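Local coordinates for conserved protein (Methanothermobacter thermautotrophicus, PDB 1T57) that is of unknown function but binds flavin mononucleotide and magnesium, and carries the alpha/beta domain of the pyruvate kinase C-terminal family, at residues A[112-117]-A[149-154]; A[156-161]-A[186-191]; A[54-59]-A[77-82]. All coordinates share one frame; numbering follows the deposited sequence.

Contact 1 (A[112-117]-A[149-154]). With FMN (flavin mononucleotide), chain E.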
loop_
_atom_site.group_PDB
_atom_site.type_symbol
_atom_site.label_atom_id
_atom_site.label_comp_id
_atom_site.label_asym_id
_atom_site.label_seq_id
_atom_site.Cartn_x
_atom_site.Cartn_y
_atom_site.Cartn_z
ATOM N N SER A 112 -17.713 -0.673 -14.140
ATOM C CA SER A 112 -16.703 -1.343 -13.332
ATOM C C SER A 112 -17.173 -1.389 -11.870
ATOM O O SER A 112 -17.695 -0.401 -11.357
ATOM C CB SER A 112 -15.367 -0.611 -13.478
ATOM O OG SER A 112 -15.492 0.700 -13.020
ATOM N N HIS A 113 -17.027 -2.548 -11.231
ATOM C CA HIS A 113 -17.448 -2.796 -9.833
ATOM C C HIS A 113 -16.775 -1.911 -8.779
ATOM O O HIS A 113 -15.549 -1.932 -8.636
ATOM C CB HIS A 113 -17.188 -4.253 -9.465
ATOM C CG HIS A 113 -17.986 -5.229 -10.266
ATOM N ND1 HIS A 113 -17.899 -6.591 -10.067
ATOM C CD2 HIS A 113 -18.909 -5.045 -11.242
ATOM C CE1 HIS A 113 -18.737 -7.203 -10.883
ATOM N NE2 HIS A 113 -19.362 -6.290 -11.603
ATOM N N ALA A 114 -17.591 -1.201 -8.000
ATOM C CA ALA A 114 -17.096 -0.251 -7.002
ATOM C C ALA A 114 -16.120 -0.716 -5.923
ATOM O O ALA A 114 -15.252 0.055 -5.534
ATOM C CB ALA A 114 -18.294 0.490 -6.331
ATOM N N LEU A 115 -16.230 -1.954 -5.449
ATOM C CA LEU A 115 -15.316 -2.417 -4.398
ATOM C C LEU A 115 -14.153 -3.297 -4.802
ATOM O O LEU A 115 -13.632 -4.042 -3.987
ATOM C CB LEU A 115 -16.097 -3.106 -3.276
ATOM C CG LEU A 115 -17.044 -2.143 -2.515
ATOM C CD1 LEU A 115 -17.740 -2.892 -1.349
ATOM C CD2 LEU A 115 -16.256 -0.928 -2.001
ATOM N N SER A 116 -13.743 -3.172 -6.058
ATOM C CA SER A 116 -12.622 -3.913 -6.631
ATOM C C SER A 116 -12.009 -2.943 -7.667
ATOM O O SER A 116 -10.888 -2.504 -7.534
ATOM C CB SER A 116 -13.138 -5.193 -7.320
ATOM O OG SER A 116 -14.207 -4.890 -8.225
ATOM N N GLY A 117 -12.766 -2.593 -8.694
ATOM C CA GLY A 117 -12.245 -1.643 -9.655
ATOM C C GLY A 117 -10.984 -2.084 -10.396
ATOM O O GLY A 117 -10.727 -3.263 -10.624
ATOM N N CYS A 149 -24.251 -5.205 -1.387
ATOM C CA CYS A 149 -25.179 -4.178 -0.966
ATOM C C CYS A 149 -24.557 -2.798 -0.888
ATOM O O CYS A 149 -25.130 -1.875 -1.460
ATOM C CB CYS A 149 -25.832 -4.547 0.376
ATOM S SG CYS A 149 -27.389 -5.467 0.187
ATOM N N VAL A 150 -23.409 -2.624 -0.213
ATOM C CA VAL A 150 -22.837 -1.279 -0.190
ATOM C C VAL A 150 -22.230 -0.998 -1.559
ATOM O O VAL A 150 -22.363 0.108 -2.098
ATOM C CB VAL A 150 -21.744 -1.054 0.956
ATOM C CG1 VAL A 150 -21.765 -2.167 1.926
ATOM C CG2 VAL A 150 -20.377 -0.864 0.384
ATOM N N GLU A 151 -21.593 -2.012 -2.137
ATOM C CA GLU A 151 -20.959 -1.855 -3.440
ATOM C C GLU A 151 -21.900 -1.313 -4.512
ATOM O O GLU A 151 -21.584 -0.354 -5.217
ATOM C CB GLU A 151 -20.376 -3.186 -3.909
ATOM C CG GLU A 151 -19.576 -3.039 -5.201
ATOM C CD GLU A 151 -18.814 -4.292 -5.613
ATOM O OE1 GLU A 151 -17.643 -4.151 -6.035
ATOM O OE2 GLU A 151 -19.368 -5.410 -5.537
ATOM N N ILE A 152 -23.052 -1.947 -4.668
ATOM C CA ILE A 152 -23.972 -1.460 -5.678
ATOM C C ILE A 152 -24.533 -0.102 -5.215
ATOM O O ILE A 152 -24.930 0.728 -6.036
ATOM C CB ILE A 152 -25.126 -2.507 -5.987
ATOM C CG1 ILE A 152 -25.809 -3.000 -4.711
ATOM C CG2 ILE A 152 -24.563 -3.758 -6.645
ATOM C CD1 ILE A 152 -27.117 -3.743 -4.961
ATOM N N ALA A 153 -24.535 0.150 -3.910
ATOM C CA ALA A 153 -25.062 1.434 -3.441
ATOM C C ALA A 153 -24.160 2.551 -3.956
ATOM O O ALA A 153 -24.640 3.547 -4.467
ATOM C CB ALA A 153 -25.176 1.468 -1.872
ATOM N N ILE A 154 -22.852 2.342 -3.843
ATOM C CA ILE A 154 -21.847 3.285 -4.317
ATOM C C ILE A 154 -21.948 3.467 -5.842
ATOM O O ILE A 154 -22.013 4.575 -6.347
ATOM C CB ILE A 154 -20.419 2.784 -3.932
ATOM C CG1 ILE A 154 -20.196 2.914 -2.429
ATOM C CG2 ILE A 154 -19.394 3.557 -4.656
ATOM C CD1 ILE A 154 -19.043 2.083 -1.890
HETATM N N1 FMN E . -22.418 -12.294 -5.779
HETATM C C2 FMN E . -21.537 -12.805 -4.834
HETATM O O2 FMN E . -21.804 -13.827 -4.232
HETATM N N3 FMN E . -20.421 -12.136 -4.410
HETATM C C4 FMN E . -20.019 -10.998 -5.061
HETATM O O4 FMN E . -19.081 -10.341 -4.594
HETATM C C4A FMN E . -20.899 -10.443 -5.994
HETATM N N5 FMN E . -20.564 -9.271 -6.633
HETATM C C5A FMN E . -21.547 -8.601 -7.322
HETATM C C6 FMN E . -21.194 -7.414 -7.941
HETATM C C7 FMN E . -22.079 -6.755 -8.748
HETATM C C7M FMN E . -21.575 -5.522 -9.425
HETATM C C8 FMN E . -23.115 -7.484 -9.320
HETATM C C8M FMN E . -24.054 -6.841 -10.325
HETATM C C9 FMN E . -23.469 -8.698 -8.734
HETATM C C9A FMN E . -22.750 -9.230 -7.659
HETATM N N10 FMN E . -22.968 -10.549 -7.239
HETATM C C10 FMN E . -22.126 -11.067 -6.286
HETATM C "C1'" FMN E . -24.221 -11.323 -7.587
HETATM C "C2'" FMN E . -25.377 -10.767 -6.802
HETATM O "O2'" FMN E . -25.011 -10.747 -5.418
HETATM C "C3'" FMN E . -26.602 -11.643 -6.945
HETATM O "O3'" FMN E . -26.316 -12.959 -6.580
HETATM C "C4'" FMN E . -27.511 -11.530 -8.180
HETATM O "O4'" FMN E . -28.645 -12.285 -7.824
HETATM C "C5'" FMN E . -27.245 -12.164 -9.528
HETATM O "O5'" FMN E . -28.474 -11.963 -10.190
HETATM P P FMN E . -29.403 -13.031 -10.953
HETATM O O1P FMN E . -30.374 -12.239 -11.759
HETATM O O2P FMN E . -30.165 -13.966 -9.994
HETATM O O3P FMN E . -28.471 -13.835 -11.870
#

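Contact 2 (A[156-161]-A[186-191])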
loop_
_atom_site.group_PDB
_atom_site.type_symbol
_atom_site.label_atom_id
_atom_site.label_comp_id
_atom_site.label_asym_id
_atom_site.label_seq_id
_atom_site.Cartn_x
_atom_site.Cartn_y
_atom_site.Cartn_z
ATOM N N ALA A 156 -24.452 2.972 -7.898
ATOM C CA ALA A 156 -25.690 3.643 -8.277
ATOM C C ALA A 156 -25.640 5.128 -7.974
ATOM O O ALA A 156 -26.168 5.928 -8.741
ATOM C CB ALA A 156 -26.882 2.992 -7.575
ATOM N N ALA A 157 -25.016 5.493 -6.857
ATOM C CA ALA A 157 -24.886 6.895 -6.489
ATOM C C ALA A 157 -24.045 7.625 -7.517
ATOM O O ALA A 157 -24.456 8.655 -8.057
ATOM C CB ALA A 157 -24.239 7.026 -5.171
ATOM N N ASP A 158 -22.857 7.093 -7.779
ATOM C CA ASP A 158 -21.950 7.698 -8.747
ATOM C C ASP A 158 -22.599 7.784 -10.138
ATOM O O ASP A 158 -22.321 8.696 -10.903
ATOM C CB ASP A 158 -20.625 6.913 -8.807
ATOM C CG ASP A 158 -19.763 7.091 -7.541
ATOM O OD1 ASP A 158 -18.694 6.449 -7.462
ATOM O OD2 ASP A 158 -20.151 7.855 -6.623
ATOM N N ALA A 159 -23.474 6.851 -10.472
ATOM C CA ALA A 159 -24.105 6.926 -11.782
ATOM C C ALA A 159 -25.195 7.988 -11.752
ATOM O O ALA A 159 -25.724 8.396 -12.788
ATOM C CB ALA A 159 -24.691 5.598 -12.150
ATOM N N GLY A 160 -25.518 8.449 -10.553
ATOM C CA GLY A 160 -26.557 9.444 -10.433
ATOM C C GLY A 160 -27.889 8.736 -10.529
ATOM O O GLY A 160 -28.925 9.354 -10.767
ATOM N N LEU A 161 -27.870 7.426 -10.334
ATOM C CA LEU A 161 -29.103 6.675 -10.427
ATOM C C LEU A 161 -29.889 6.629 -9.128
ATOM O O LEU A 161 -31.081 6.355 -9.146
ATOM C CB LEU A 161 -28.834 5.274 -10.967
ATOM C CG LEU A 161 -28.428 5.298 -12.441
ATOM C CD1 LEU A 161 -28.268 3.864 -13.014
ATOM C CD2 LEU A 161 -29.512 6.052 -13.197
ATOM N N PRO A 186 -26.759 5.715 0.710
ATOM C CA PRO A 186 -25.579 5.668 -0.150
ATOM C C PRO A 186 -24.667 6.862 0.049
ATOM O O PRO A 186 -24.997 7.824 0.769
ATOM C CB PRO A 186 -26.180 5.638 -1.552
ATOM C CG PRO A 186 -27.458 4.871 -1.333
ATOM C CD PRO A 186 -27.988 5.526 -0.082
ATOM N N ALA A 187 -23.531 6.800 -0.632
ATOM C CA ALA A 187 -22.536 7.847 -0.598
ATOM C C ALA A 187 -21.723 7.691 -1.880
ATOM O O ALA A 187 -21.640 6.607 -2.429
ATOM C CB ALA A 187 -21.631 7.667 0.644
ATOM N N HIS A 188 -21.123 8.765 -2.359
ATOM C CA HIS A 188 -20.307 8.684 -3.559
ATOM C C HIS A 188 -18.937 8.076 -3.300
ATOM O O HIS A 188 -18.526 7.916 -2.154
ATOM C CB HIS A 188 -20.150 10.066 -4.154
ATOM C CG HIS A 188 -21.445 10.684 -4.566
ATOM N ND1 HIS A 188 -22.217 10.174 -5.585
ATOM C CD2 HIS A 188 -22.142 11.722 -4.048
ATOM C CE1 HIS A 188 -23.341 10.860 -5.667
ATOM N NE2 HIS A 188 -23.319 11.805 -4.744
HETATM N N MSE A 189 -18.247 7.730 -4.379
HETATM C CA MSE A 189 -16.915 7.141 -4.287
HETATM C C MSE A 189 -15.941 8.100 -3.601
HETATM O O MSE A 189 -15.057 7.666 -2.882
HETATM C CB MSE A 189 -16.361 6.821 -5.681
HETATM C CG MSE A 189 -16.234 8.039 -6.550
HETATM SE SE MSE A 189 -15.134 7.899 -8.155
HETATM C CE MSE A 189 -13.569 8.902 -7.608
ATOM N N ASN A 190 -16.080 9.398 -3.836
ATOM C CA ASN A 190 -15.156 10.323 -3.223
ATOM C C ASN A 190 -15.459 10.544 -1.744
ATOM O O ASN A 190 -14.660 11.116 -1.026
ATOM C CB ASN A 190 -15.109 11.646 -4.004
ATOM C CG ASN A 190 -16.475 12.145 -4.399
ATOM O OD1 ASN A 190 -17.492 11.629 -3.946
ATOM N ND2 ASN A 190 -16.508 13.161 -5.257
ATOM N N SER A 191 -16.607 10.076 -1.282
ATOM C CA SER A 191 -16.923 10.201 0.128
ATOM C C SER A 191 -17.487 8.880 0.678
ATOM O O SER A 191 -18.418 8.856 1.494
ATOM C CB SER A 191 -17.883 11.377 0.371
ATOM O OG SER A 191 -19.125 11.171 -0.262
#

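Contact 3 (A[54-59]-A[77-82]). With FMN (flavin mononucleotide), chain E.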
loop_
_atom_site.group_PDB
_atom_site.type_symbol
_atom_site.label_atom_id
_atom_site.label_comp_id
_atom_site.label_asym_id
_atom_site.label_seq_id
_atom_site.Cartn_x
_atom_site.Cartn_y
_atom_site.Cartn_z
ATOM N N ASN A 54 -36.708 4.016 -3.044
ATOM C CA ASN A 54 -35.474 3.828 -3.811
ATOM C C ASN A 54 -34.854 2.432 -3.564
ATOM O O ASN A 54 -34.538 2.058 -2.426
ATOM C CB ASN A 54 -34.476 4.924 -3.450
ATOM C CG ASN A 54 -34.858 6.276 -4.044
ATOM O OD1 ASN A 54 -34.720 6.503 -5.264
ATOM N ND2 ASN A 54 -35.346 7.183 -3.186
ATOM N N PHE A 55 -34.693 1.650 -4.628
ATOM C CA PHE A 55 -34.130 0.313 -4.475
ATOM C C PHE A 55 -33.005 0.042 -5.447
ATOM O O PHE A 55 -33.176 0.203 -6.642
ATOM C CB PHE A 55 -35.202 -0.768 -4.700
ATOM C CG PHE A 55 -36.388 -0.681 -3.788
ATOM C CD1 PHE A 55 -37.429 0.204 -4.045
ATOM C CD2 PHE A 55 -36.462 -1.487 -2.661
ATOM C CE1 PHE A 55 -38.542 0.276 -3.186
ATOM C CE2 PHE A 55 -37.558 -1.421 -1.808
ATOM C CZ PHE A 55 -38.596 -0.533 -2.067
ATOM N N VAL A 56 -31.859 -0.386 -4.938
ATOM C CA VAL A 56 -30.768 -0.720 -5.829
ATOM C C VAL A 56 -30.575 -2.220 -5.680
ATOM O O VAL A 56 -30.436 -2.718 -4.559
ATOM C CB VAL A 56 -29.489 0.015 -5.466
ATOM C CG1 VAL A 56 -29.102 -0.267 -4.007
ATOM C CG2 VAL A 56 -28.388 -0.389 -6.440
ATOM N N VAL A 57 -30.572 -2.946 -6.795
ATOM C CA VAL A 57 -30.456 -4.403 -6.733
ATOM C C VAL A 57 -29.481 -5.019 -7.697
ATOM O O VAL A 57 -29.492 -4.708 -8.877
ATOM C CB VAL A 57 -31.802 -5.090 -7.025
ATOM C CG1 VAL A 57 -31.712 -6.563 -6.695
ATOM C CG2 VAL A 57 -32.892 -4.439 -6.246
ATOM N N ALA A 58 -28.668 -5.927 -7.190
ATOM C CA ALA A 58 -27.701 -6.629 -8.014
ATOM C C ALA A 58 -28.413 -7.764 -8.728
ATOM O O ALA A 58 -28.903 -8.710 -8.094
ATOM C CB ALA A 58 -26.586 -7.194 -7.156
ATOM N N SER A 59 -28.472 -7.662 -10.048
ATOM C CA SER A 59 -29.104 -8.690 -10.863
ATOM C C SER A 59 -28.288 -8.829 -12.131
ATOM O O SER A 59 -28.398 -8.016 -13.060
ATOM C CB SER A 59 -30.545 -8.313 -11.221
ATOM O OG SER A 59 -31.235 -9.471 -11.664
ATOM N N VAL A 77 -33.347 0.352 -9.453
ATOM C CA VAL A 77 -32.172 0.360 -10.290
ATOM C C VAL A 77 -31.536 -1.007 -10.142
ATOM O O VAL A 77 -31.273 -1.477 -9.041
ATOM C CB VAL A 77 -31.189 1.519 -9.897
ATOM C CG1 VAL A 77 -31.011 1.568 -8.408
ATOM C CG2 VAL A 77 -29.849 1.330 -10.568
ATOM N N SER A 78 -31.334 -1.645 -11.285
ATOM C CA SER A 78 -30.745 -2.962 -11.367
ATOM C C SER A 78 -29.352 -2.802 -11.950
ATOM O O SER A 78 -29.183 -2.211 -13.034
ATOM C CB SER A 78 -31.595 -3.851 -12.283
ATOM O OG SER A 78 -31.106 -5.184 -12.363
ATOM N N VAL A 79 -28.349 -3.265 -11.208
ATOM C CA VAL A 79 -26.997 -3.201 -11.731
ATOM C C VAL A 79 -26.564 -4.635 -12.017
ATOM O O VAL A 79 -26.761 -5.538 -11.210
ATOM C CB VAL A 79 -25.967 -2.508 -10.761
ATOM C CG1 VAL A 79 -26.682 -1.582 -9.798
ATOM C CG2 VAL A 79 -25.123 -3.522 -10.036
ATOM N N THR A 80 -26.019 -4.848 -13.202
ATOM C CA THR A 80 -25.541 -6.162 -13.578
ATOM C C THR A 80 -24.015 -6.145 -13.461
ATOM O O THR A 80 -23.433 -5.148 -13.002
ATOM C CB THR A 80 -25.961 -6.488 -15.023
ATOM O OG1 THR A 80 -25.159 -7.554 -15.526
ATOM C CG2 THR A 80 -25.798 -5.267 -15.909
ATOM N N HIS A 81 -23.372 -7.247 -13.851
ATOM C CA HIS A 81 -21.912 -7.333 -13.821
ATOM C C HIS A 81 -21.311 -6.437 -14.897
ATOM O O HIS A 81 -21.981 -6.113 -15.881
ATOM C CB HIS A 81 -21.474 -8.765 -14.077
ATOM C CG HIS A 81 -21.450 -9.612 -12.848
ATOM N ND1 HIS A 81 -21.274 -10.978 -12.893
ATOM C CD2 HIS A 81 -21.570 -9.290 -11.541
ATOM C CE1 HIS A 81 -21.293 -11.460 -11.663
ATOM N NE2 HIS A 81 -21.470 -10.458 -10.824
ATOM N N HIS A 82 -20.052 -6.038 -14.721
ATOM C CA HIS A 82 -19.402 -5.176 -15.705
ATOM C C HIS A 82 -19.040 -6.056 -16.880
ATOM O O HIS A 82 -18.906 -7.261 -16.720
ATOM C CB HIS A 82 -18.132 -4.533 -15.141
ATOM C CG HIS A 82 -16.972 -5.474 -14.983
ATOM N ND1 HIS A 82 -16.716 -6.153 -13.810
ATOM C CD2 HIS A 82 -15.957 -5.782 -15.825
ATOM C CE1 HIS A 82 -15.587 -6.833 -13.933
ATOM N NE2 HIS A 82 -15.107 -6.625 -15.147
HETATM N N1 FMN E . -22.418 -12.294 -5.779
HETATM C C2 FMN E . -21.537 -12.805 -4.834
HETATM O O2 FMN E . -21.804 -13.827 -4.232
HETATM N N3 FMN E . -20.421 -12.136 -4.410
HETATM C C4 FMN E . -20.019 -10.998 -5.061
HETATM O O4 FMN E . -19.081 -10.341 -4.594
HETATM C C4A FMN E . -20.899 -10.443 -5.994
HETATM N N5 FMN E . -20.564 -9.271 -6.633
HETATM C C5A FMN E . -21.547 -8.601 -7.322
HETATM C C6 FMN E . -21.194 -7.414 -7.941
HETATM C C7 FMN E . -22.079 -6.755 -8.748
HETATM C C7M FMN E . -21.575 -5.522 -9.425
HETATM C C8 FMN E . -23.115 -7.484 -9.320
HETATM C C8M FMN E . -24.054 -6.841 -10.325
HETATM C C9 FMN E . -23.469 -8.698 -8.734
HETATM C C9A FMN E . -22.750 -9.230 -7.659
HETATM N N10 FMN E . -22.968 -10.549 -7.239
HETATM C C10 FMN E . -22.126 -11.067 -6.286
HETATM C "C1'" FMN E . -24.221 -11.323 -7.587
HETATM C "C2'" FMN E . -25.377 -10.767 -6.802
HETATM O "O2'" FMN E . -25.011 -10.747 -5.418
HETATM C "C3'" FMN E . -26.602 -11.643 -6.945
HETATM O "O3'" FMN E . -26.316 -12.959 -6.580
HETATM C "C4'" FMN E . -27.511 -11.530 -8.180
HETATM O "O4'" FMN E . -28.645 -12.285 -7.824
HETATM C "C5'" FMN E . -27.245 -12.164 -9.528
HETATM O "O5'" FMN E . -28.474 -11.963 -10.190
HETATM P P FMN E . -29.403 -13.031 -10.953
HETATM O O1P FMN E . -30.374 -12.239 -11.759
HETATM O O2P FMN E . -30.165 -13.966 -9.994
HETATM O O3P FMN E . -28.471 -13.835 -11.870
HETATM O O HOH W 1 -29.225 -5.546 -14.261
#

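Contact 1 (A[112-117]-A[149-154])
H113 and E151 bring two flat groups together beside the dimethylbenzene end of the flavin. One face of the H113 imidazole receives the methyl carbon C7M of FMN, which sits 3.1 Å above the ring plane but shifted toward the rim; the nearest ring atom, H113 NE2, is 3.2 Å from C7M. The E151 carboxylate approaches the same ring obliquely, and its OE1 touches H113 CB at 3.5 Å. The two carboxylate oxygens do different work. OE1 faces the loop and accepts a hydrogen bond from the backbone N of L115 (2.7 Å, 152° at the hydrogen) on its anti side, 17° out of the carboxylate plane. OE2 turns toward the flavin, lies 3.6 Å from FMN C6, and forms a salt bridge with K147, an FMN-binding residue one turn earlier on the helix. A chi1 of -174° points E151 CG away from the backbone nitrogen, and the extended chain beyond carries the carboxylate to the loop. Along that stem L115 runs in the opposite direction, its CG 3.8 Å from E151 CB, while the L115 and V150 side chains cross at about a right angle, CD1 against CG2. Farther along, A114 CB meets I154 CG2 at 3.7 Å, so an apolar seam flanks the acid. H113 NE2 bonds to the backbone N of H82, which ties the loop to the other wall of the pocket. In general terms, this is a loop docked on a helix by one buried acid: a backbone N-H and a lysine both engage the carboxylate, which probably fixes its rotation and thereby shapes the flavin pocket.

Contact 2 (A[156-161]-A[186-191])
D158 and H188 both set CG anti to the carbonyl carbon (chi1 -71° and -61°), which swings the aspartate carboxylate off the last turn of helix 144-158 and turns an edge of the imidazole to the helix end. The meeting point is D158 OD2, which takes two donors on different lone pairs. On its syn side it accepts the backbone N of M189, a selenomethionine, at 2.9 Å. On its anti side comes H188 ND1, a longer bond of 3.3 Å lying within 2° of the imidazole plane. A157 O stands at the same ring edge, 3.4 Å from H188 CE1, and this carbonyl also receives G160 N as part of the Schellman motif that ends the helix. The other carboxylate oxygen, D158 OD1, is packed tightly against the start of the selenomethionine chain, 3.0 Å from M189 CB, the two side chains crossing at about a right angle. A157 CB rests 3.8 Å from A187 O and also touches P186 CB. Replacing D158 with an alanine would probably leave M189 N and H188 ND1 without their common acceptor and set the imidazole freer to turn. The far ring nitrogen, H188 NE2, is bonded to G89 N of the second subunit, and D158 packs on S112 of that subunit. With ND1 donating inward and NE2 accepting from across the interface, the histidine is probably neutral and bridges the helix end to the second subunit, and the two N-H groups on OD2 are likely to offset the cost of placing a carboxylate near the negative end of a helix.

Contact 3 (A[54-59]-A[77-82])
V77 O is gripped from strand 54-58 by two groups: V57 N donates to it at 2.8 Å, nearly along the C=O axis, and V56 CA brings a CA-H contact at 3.3 Å. In this parallel pair V77 bonds F55 and V57, its N donating to F55 O, and V79 then bonds V57 and S59, with both donors tilted from the carbonyl planes. V56, V77 and V79 share one face, where V56 CB lies 3.7 Å from V77 CG1; a chi1 of 46° sets that CG1 between V77 N and the carbonyl carbon, close to V56. I152 of helix 144-158 packs on V56 and V79. On the other face, helix 63-69, the crossover of this beta-alpha-beta unit, packs on V57 and S78. Near the end of the pair a water joins S59 O to S78 OG (2.7 Å to OG). Here the FMN settles: V79 CG2 is 3.5 Å from its methyl C8M, and H81 turns its ring edge to the flavin, with CD2 3.3 Å from C8. S59 OG appears to bond phosphate oxygen O1P, though its placement is less certain. With backbone polar groups largely spent within the sheet, side chains and the strand ends meet FMN.

All three contacts are buried, yet they occupy different layers. Contact 3 is the sheet core, built mostly from backbone bonds, while contacts 1 and 2 are in series along helix 144-158 and each joins it to a loop through one acid. Contact 1 borders the cofactor, contact 2 lies farther out; both touch the second subunit, contact 2 hydrogen-bonding to it through H188. I152 links the layers, packing from the helix of contact 1 onto strand 54-58, and A156 of contact 2 rests on V56. Contacts 1 and 3 meet again around FMN, the H113 and H81 loops approaching from separate strands. Chemistry follows place: repetitive in the sheet, cofactor-shaped at the pocket, an Asp-His pair at the interface.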